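Local coordinates for protein 2-dehydro-3-deoxyphosphogluconate aldolase (Vibrio fischeri, PDB 3NZR) that belongs to the KDGP aldolase family, enzymes built on the TIM-barrel fold, at residues 95-100 with 116-121; 112-117 with 158-163. All coordinates share one frame; numbering follows the deposited sequence.

In the fold
Contacts 1 and 2 lie on two flanks of strand 114-119 in the parallel sheet of a TIM barrel, their centres about 8 Å apart. N116 and G117 belong to both: contact 1 joins them to the loop leaving strand 93-94, contact 2 to strand 160-163. The contacts also meet directly. I119 N probably donates to K162 O at 2.9 Å, carrying the pairing of contact 2 one step further, and K162 NZ lies 3.2 Å from N95 OD1, probably hydrogen-bonded. N95, N116, K162 and E190 thus form one polar network at the barrel strands. Active sites of TIM-barrel enzymes generally lie at the C-terminal strand ends.

Contact 1. Residues 95-100 with 116-121; sequences NQVFTG and NGLISP
Residues N95-F98 run in roughly the same sense as N116-I119, 46° apart, and the backbones come closest at V97 and L118, with 4.8 Å between their CA atoms. The pairing is not that of a regular strand: L118 N makes only a weak bond to Q96 O, which G117 CA also approaches through a CA-H...O contact of 3.5 Å. The N116 amide supplies the firmer links. With CG placed between its own backbone N and carbonyl carbon (chi1 79°), this side chain reaches across to the extended chain at N95 and Q96 and uses both ends. N116 OD1 accepts from Q96 N at 2.9 Å, while N116 ND2 donates to N95 OD1 at 3.0 Å. The two amide planes stand 65° apart, and N116 ND2 sits above the N95 carbonyl plane. Both ends of this pair have further partners: N116 ND2 also bonds E190, and N95 OD1 also bonds K162, which should restrain the rotation of both amides. Q96 turns its own amide elsewhere, OE1 accepting from V97 N and from S79. Further along, the contact becomes apolar. V97 CG1 meets L118 CD2 at 4.0 Å, and the F98 ring offers CD1 to I119 CG2 at 3.9 Å. Around this framework, helix 79-89 packs on Q96 and V97, and strand 160-163 borders N116 and I119. Helix 146-155 covers F98 through M152 and L153, with M152 of the second subunit also packing on F98.

Contact 2. Residues 112-117 with 158-163; sequences KSIVNG and GSSVKY
K162 lies over one face of the N116 amide. Its CB stands almost straight above N116 CG at 3.9 Å, and its CD passes N116 ND2 at 3.8 Å, so aliphatic carbon rather than charge covers the flat group. CG is anti to the backbone N (chi1 174°) and the chain runs extended beyond it, which carries NZ past the asparagine to bond N95. S160 meets N116 at the base of its side chain, S160 OG lying 3.0 Å from N116 CB, a tight fit, and bonding E190. The same carboxylate takes N116 ND2 through its other oxygen, so E190 ties together two side chains that face the same way from adjoining strands. Strands 114-117 and 160-163 are neighbours in the parallel sheet of a TIM barrel, and their short axes cross at -44°. The connection includes helix 146-155, as in a beta-alpha-beta crossover, after a short antiparallel pair, 127-129 with 143-145. N116 pairs with S160 and G117 with V161; V161 points to the other face, where it meets C182 of helix 172-184. G117 N donates to S160 O, and G117 O receives K162 N at 2.9 Å. One step before the regular pairing begins, S159 turns its side chain toward strand 114-119 and grips V115 twice. S159 N bonds V115 O at 2.9 Å, while S159 OG, anti to its own carbonyl carbon, accepts from V115 N at 3.0 Å. A hydroxyl thus serves here as acceptor to the strand's N-H. I114 CG2 rests against S159 CB at 3.7 Å, and the I114 side chain also packs on W188 of strand 188-191.

Contact 1. Residues 95-100 with 116-121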
ATOM      1  N   ASN A  95       0.042   7.775 -12.208  1.00 15.01           N
ATOM      2  CA  ASN A  95      -1.293   7.234 -11.985  1.00 14.94           C
ATOM      3  C   ASN A  95      -1.103   5.897 -11.376  1.00 16.31           C
ATOM      4  O   ASN A  95      -0.271   5.098 -11.887  1.00 18.65           O
ATOM      5  CB  ASN A  95      -2.012   7.037 -13.284  1.00 14.81           C
ATOM      6  CG  ASN A  95      -2.393   8.337 -13.939  1.00 18.16           C
ATOM      7  OD1 ASN A  95      -3.476   8.896 -13.659  1.00 21.90           O
ATOM      8  ND2 ASN A  95      -1.572   8.793 -14.856  1.00 17.53           N
ATOM      9  N   GLN A  96      -1.822   5.582 -10.319  1.00 14.76           N
ATOM     10  CA  GLN A  96      -1.712   4.281  -9.695  1.00 13.32           C
ATOM     11  C   GLN A  96      -3.028   3.736  -9.275  1.00 14.64           C
ATOM     12  O   GLN A  96      -4.001   4.463  -9.051  1.00 15.38           O
ATOM     13  CB  GLN A  96      -0.741   4.233  -8.561  1.00 13.23           C
ATOM     14  CG  GLN A  96       0.702   3.882  -8.971  1.00 13.33           C
ATOM     15  CD  GLN A  96       0.867   2.562  -9.600  1.00 13.58           C
ATOM     16  OE1 GLN A  96      -0.039   1.716  -9.545  1.00 15.84           O
ATOM     17  NE2 GLN A  96       2.046   2.316 -10.180  1.00 15.29           N
ATOM     18  N   VAL A  97      -3.075   2.425  -9.228  1.00 14.91           N
ATOM     19  CA  VAL A  97      -4.186   1.750  -8.522  1.00 15.68           C
ATOM     20  C   VAL A  97      -3.893   1.736  -7.030  1.00 17.07           C
ATOM     21  O   VAL A  97      -2.770   1.934  -6.562  1.00 18.22           O
ATOM     22  CB  VAL A  97      -4.425   0.330  -9.105  1.00 17.69           C
ATOM     23  CG1 VAL A  97      -4.922   0.478 -10.600  1.00 15.68           C
ATOM     24  CG2 VAL A  97      -3.119  -0.506  -9.077  1.00 16.44           C
ATOM     25  N   PHE A  98      -4.900   1.462  -6.238  1.00 17.62           N
ATOM     26  CA  PHE A  98      -4.781   1.606  -4.764  1.00 17.79           C
ATOM     27  C   PHE A  98      -3.584   0.844  -4.223  1.00 17.99           C
ATOM     28  O   PHE A  98      -2.860   1.360  -3.388  1.00 18.37           O
ATOM     29  CB  PHE A  98      -6.066   1.136  -4.112  1.00 18.95           C
ATOM     30  CG  PHE A  98      -6.177   1.433  -2.631  1.00 19.77           C
ATOM     31  CD1 PHE A  98      -6.712   2.644  -2.203  1.00 20.05           C
ATOM     32  CD2 PHE A  98      -5.809   0.468  -1.680  1.00 22.26           C
ATOM     33  CE1 PHE A  98      -6.835   2.908  -0.862  1.00 20.19           C
ATOM     34  CE2 PHE A  98      -5.920   0.750  -0.330  1.00 23.48           C
ATOM     35  CZ  PHE A  98      -6.471   1.970   0.059  1.00 20.91           C
ATOM     36  N   THR A  99      -3.376  -0.381  -4.664  1.00 19.27           N
ATOM     37  CA  THR A  99      -2.301  -1.196  -4.175  1.00 17.36           C
ATOM     38  C   THR A  99      -0.915  -0.866  -4.703  1.00 18.22           C
ATOM     39  O   THR A  99       0.044  -1.565  -4.416  1.00 17.90           O
ATOM     40  CB  THR A  99      -2.626  -2.704  -4.586  1.00 20.08           C
ATOM     41  OG1 THR A  99      -2.982  -2.730  -5.972  1.00 19.62           O
ATOM     42  CG2 THR A  99      -3.906  -3.298  -3.821  1.00 19.16           C
ATOM     43  N   GLY A 100      -0.797   0.094  -5.595  1.00 16.75           N
ATOM     44  CA  GLY A 100       0.452   0.449  -6.201  1.00 15.08           C
ATOM     45  C   GLY A 100       0.937   1.833  -5.745  1.00 15.13           C
ATOM     46  O   GLY A 100       2.050   2.192  -6.080  1.00 13.57           O
ATOM     47  N   ASN A 116      -1.268   9.517  -7.635  1.00 14.38           N
ATOM     48  CA  ASN A 116      -2.711   9.334  -7.400  1.00 15.01           C
ATOM     49  C   ASN A 116      -3.081   7.921  -7.054  1.00 14.43           C
ATOM     50  O   ASN A 116      -2.252   7.009  -7.182  1.00 16.76           O
ATOM     51  CB  ASN A 116      -3.515   9.963  -8.511  1.00 14.95           C
ATOM     52  CG  ASN A 116      -3.587   9.149  -9.752  1.00 17.17           C
ATOM     53  OD1 ASN A 116      -3.506   7.888  -9.737  1.00 18.15           O
ATOM     54  ND2 ASN A 116      -3.826   9.831 -10.855  1.00 15.25           N
ATOM     55  N   GLY A 117      -4.237   7.708  -6.484  1.00 13.66           N
ATOM     56  CA  GLY A 117      -4.732   6.349  -6.182  1.00 15.46           C
ATOM     57  C   GLY A 117      -6.177   6.162  -6.629  1.00 14.66           C
ATOM     58  O   GLY A 117      -7.079   6.935  -6.242  1.00 17.50           O
ATOM     59  N   LEU A 118      -6.427   5.113  -7.397  1.00 15.76           N
ATOM     60  CA  LEU A 118      -7.732   4.871  -8.020  1.00 16.38           C
ATOM     61  C   LEU A 118      -8.693   4.279  -7.071  1.00 17.26           C
ATOM     62  O   LEU A 118      -8.436   3.263  -6.410  1.00 17.37           O
ATOM     63  CB  LEU A 118      -7.574   3.921  -9.153  1.00 18.35           C
ATOM     64  CG  LEU A 118      -8.831   3.448  -9.901  1.00 22.85           C
ATOM     65  CD1 LEU A 118      -9.385   4.581 -10.561  1.00 27.80           C
ATOM     66  CD2 LEU A 118      -8.413   2.418 -10.928  1.00 26.32           C
ATOM     67  N   ILE A 119      -9.768   5.024  -6.837  1.00 17.14           N
ATOM     68  CA  ILE A 119     -10.861   4.465  -6.065  1.00 17.54           C
ATOM     69  C   ILE A 119     -12.137   4.788  -6.858  1.00 18.38           C
ATOM     70  O   ILE A 119     -12.169   5.676  -7.715  1.00 18.27           O
ATOM     71  CB  ILE A 119     -10.886   5.019  -4.669  1.00 18.11           C
ATOM     72  CG1 ILE A 119     -11.277   6.490  -4.683  1.00 18.28           C
ATOM     73  CG2 ILE A 119      -9.549   4.770  -3.901  1.00 18.95           C
ATOM     74  CD1 ILE A 119     -11.213   6.991  -3.255  1.00 21.59           C
ATOM     75  N   SER A 120     -13.179   3.995  -6.665  1.00 19.33           N
ATOM     76  CA  SER A 120     -14.304   4.033  -7.534  1.00 18.50           C
ATOM     77  C   SER A 120     -15.647   4.178  -6.871  1.00 22.43           C
ATOM     78  O   SER A 120     -15.827   3.744  -5.718  1.00 24.36           O
ATOM     79  CB  SER A 120     -14.308   2.763  -8.325  1.00 18.99           C
ATOM     80  OG  SER A 120     -13.016   2.582  -9.045  1.00 22.18           O
ATOM     81  N   PRO A 121     -16.642   4.615  -7.638  1.00 23.84           N
ATOM     82  CA  PRO A 121     -17.973   4.817  -7.070  1.00 26.40           C
ATOM     83  C   PRO A 121     -18.567   3.469  -6.798  1.00 27.74           C
ATOM     84  O   PRO A 121     -18.081   2.450  -7.342  1.00 27.92           O
ATOM     85  CB  PRO A 121     -18.757   5.497  -8.196  1.00 26.84           C
ATOM     86  CG  PRO A 121     -17.797   6.093  -9.070  1.00 25.14           C
ATOM     87  CD  PRO A 121     -16.524   5.222  -8.976  1.00 24.81           C
TER

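Contact 2. Residues 112-117 with 158-163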
ATOM      1  N   LYS A 112       7.932  14.780  -4.099  1.00 26.41           N
ATOM      2  CA  LYS A 112       7.422  15.829  -4.950  1.00 26.14           C
ATOM      3  C   LYS A 112       6.465  15.351  -6.041  1.00 24.34           C
ATOM      4  O   LYS A 112       5.465  16.003  -6.314  1.00 22.37           O
ATOM      5  CB  LYS A 112       8.597  16.558  -5.605  1.00 28.56           C
ATOM      6  CG  LYS A 112       9.409  17.418  -4.623  1.00 34.47           C
ATOM      7  CD  LYS A 112      10.615  18.084  -5.307  1.00 43.41           C
ATOM      8  CE  LYS A 112      11.639  18.647  -4.315  1.00 48.45           C
ATOM      9  NZ  LYS A 112      10.971  19.713  -3.525  1.00 51.10           N
ATOM     10  N   SER A 113       6.788  14.245  -6.705  1.00 21.61           N
ATOM     11  CA  SER A 113       5.874  13.673  -7.705  1.00 21.32           C
ATOM     12  C   SER A 113       4.514  13.390  -7.088  1.00 20.68           C
ATOM     13  O   SER A 113       4.409  12.854  -5.939  1.00 19.68           O
ATOM     14  CB  SER A 113       6.376  12.393  -8.304  1.00 21.85           C
ATOM     15  OG  SER A 113       7.680  12.474  -8.889  1.00 24.55           O
ATOM     16  N   ILE A 114       3.476  13.746  -7.841  1.00 19.53           N
ATOM     17  CA  ILE A 114       2.101  13.496  -7.435  1.00 17.36           C
ATOM     18  C   ILE A 114       1.827  12.006  -7.719  1.00 16.76           C
ATOM     19  O   ILE A 114       2.002  11.561  -8.832  1.00 16.89           O
ATOM     20  CB  ILE A 114       1.131  14.387  -8.226  1.00 19.19           C
ATOM     21  CG1 ILE A 114       1.361  15.827  -7.897  1.00 22.05           C
ATOM     22  CG2 ILE A 114      -0.354  14.023  -7.882  1.00 16.56           C
ATOM     23  CD1 ILE A 114       1.043  16.782  -8.951  1.00 21.34           C
ATOM     24  N   VAL A 115       1.456  11.225  -6.718  1.00 14.66           N
ATOM     25  CA  VAL A 115       1.039   9.835  -6.924  1.00 14.24           C
ATOM     26  C   VAL A 115      -0.465   9.785  -6.606  1.00 14.35           C
ATOM     27  O   VAL A 115      -0.869   9.945  -5.420  1.00 13.99           O
ATOM     28  CB  VAL A 115       1.769   8.866  -6.032  1.00 15.18           C
ATOM     29  CG1 VAL A 115       1.289   7.350  -6.373  1.00 14.57           C
ATOM     30  CG2 VAL A 115       3.313   8.948  -6.249  1.00 14.20           C
ATOM     31  N   ASN A 116      -1.268   9.517  -7.635  1.00 14.38           N
ATOM     32  CA  ASN A 116      -2.711   9.334  -7.400  1.00 15.01           C
ATOM     33  C   ASN A 116      -3.081   7.921  -7.054  1.00 14.43           C
ATOM     34  O   ASN A 116      -2.252   7.009  -7.182  1.00 16.76           O
ATOM     35  CB  ASN A 116      -3.515   9.963  -8.511  1.00 14.95           C
ATOM     36  CG  ASN A 116      -3.587   9.149  -9.752  1.00 17.17           C
ATOM     37  OD1 ASN A 116      -3.506   7.888  -9.737  1.00 18.15           O
ATOM     38  ND2 ASN A 116      -3.826   9.831 -10.855  1.00 15.25           N
ATOM     39  N   GLY A 117      -4.237   7.708  -6.484  1.00 13.66           N
ATOM     40  CA  GLY A 117      -4.732   6.349  -6.182  1.00 15.46           C
ATOM     41  C   GLY A 117      -6.177   6.162  -6.629  1.00 14.66           C
ATOM     42  O   GLY A 117      -7.079   6.935  -6.242  1.00 17.50           O
ATOM     43  N   GLY A 158       0.460   8.629  -0.870  1.00 15.96           N
ATOM     44  CA  GLY A 158      -0.302   9.249  -1.976  1.00 15.81           C
ATOM     45  C   GLY A 158      -0.538  10.741  -1.823  1.00 16.22           C
ATOM     46  O   GLY A 158      -0.470  11.270  -0.737  1.00 16.44           O
ATOM     47  N   SER A 159      -0.750  11.404  -2.947  1.00 16.56           N
ATOM     48  CA  SER A 159      -1.038  12.820  -3.061  1.00 16.55           C
ATOM     49  C   SER A 159      -2.500  13.162  -3.290  1.00 17.05           C
ATOM     50  O   SER A 159      -2.943  14.218  -2.935  1.00 17.64           O
ATOM     51  CB  SER A 159      -0.315  13.321  -4.271  1.00 18.66           C
ATOM     52  OG  SER A 159       1.007  12.873  -4.245  1.00 17.15           O
ATOM     53  N   SER A 160      -3.221  12.239  -3.937  1.00 17.16           N
ATOM     54  CA  SER A 160      -4.527  12.474  -4.502  1.00 17.80           C
ATOM     55  C   SER A 160      -5.367  11.224  -4.743  1.00 17.83           C
ATOM     56  O   SER A 160      -4.861  10.096  -4.854  1.00 16.92           O
ATOM     57  CB  SER A 160      -4.394  13.251  -5.811  1.00 19.05           C
ATOM     58  OG  SER A 160      -3.804  12.464  -6.791  1.00 21.00           O
ATOM     59  N   VAL A 161      -6.682  11.446  -4.687  1.00 17.27           N
ATOM     60  CA  VAL A 161      -7.696  10.545  -5.092  1.00 17.28           C
ATOM     61  C   VAL A 161      -7.957  10.648  -6.590  1.00 18.38           C
ATOM     62  O   VAL A 161      -8.359  11.751  -7.076  1.00 19.12           O
ATOM     63  CB  VAL A 161      -9.013  10.911  -4.370  1.00 17.15           C
ATOM     64  CG1 VAL A 161     -10.147  10.115  -5.036  1.00 20.32           C
ATOM     65  CG2 VAL A 161      -8.892  10.488  -2.855  1.00 21.06           C
ATOM     66  N   LYS A 162      -7.823   9.534  -7.331  1.00 18.06           N
ATOM     67  CA  LYS A 162      -8.343   9.503  -8.705  1.00 19.71           C
ATOM     68  C   LYS A 162      -9.682   8.746  -8.663  1.00 19.15           C
ATOM     69  O   LYS A 162      -9.745   7.552  -8.354  1.00 20.42           O
ATOM     70  CB  LYS A 162      -7.417   8.774  -9.631  1.00 21.20           C
ATOM     71  CG  LYS A 162      -7.925   8.558 -11.068  1.00 25.49           C
ATOM     72  CD  LYS A 162      -6.862   7.805 -11.810  1.00 29.86           C
ATOM     73  CE  LYS A 162      -7.046   7.815 -13.307  1.00 33.44           C
ATOM     74  NZ  LYS A 162      -5.960   6.933 -13.869  1.00 39.14           N
ATOM     75  N   TYR A 163     -10.737   9.482  -8.925  1.00 19.15           N
ATOM     76  CA  TYR A 163     -12.066   8.991  -8.798  1.00 20.37           C
ATOM     77  C   TYR A 163     -12.502   8.587 -10.173  1.00 22.11           C
ATOM     78  O   TYR A 163     -12.636   9.422 -11.077  1.00 24.41           O
ATOM     79  CB  TYR A 163     -12.960  10.117  -8.283  1.00 20.66           C
ATOM     80  CG  TYR A 163     -14.261   9.626  -7.805  1.00 23.88           C
ATOM     81  CD1 TYR A 163     -14.315   8.636  -6.812  1.00 31.73           C
ATOM     82  CD2 TYR A 163     -15.447  10.112  -8.319  1.00 31.81           C
ATOM     83  CE1 TYR A 163     -15.522   8.129  -6.357  1.00 33.62           C
ATOM     84  CE2 TYR A 163     -16.662   9.629  -7.842  1.00 35.14           C
ATOM     85  CZ  TYR A 163     -16.682   8.645  -6.855  1.00 35.24           C
ATOM     86  OH  TYR A 163     -17.858   8.150  -6.342  1.00 38.73           O
TER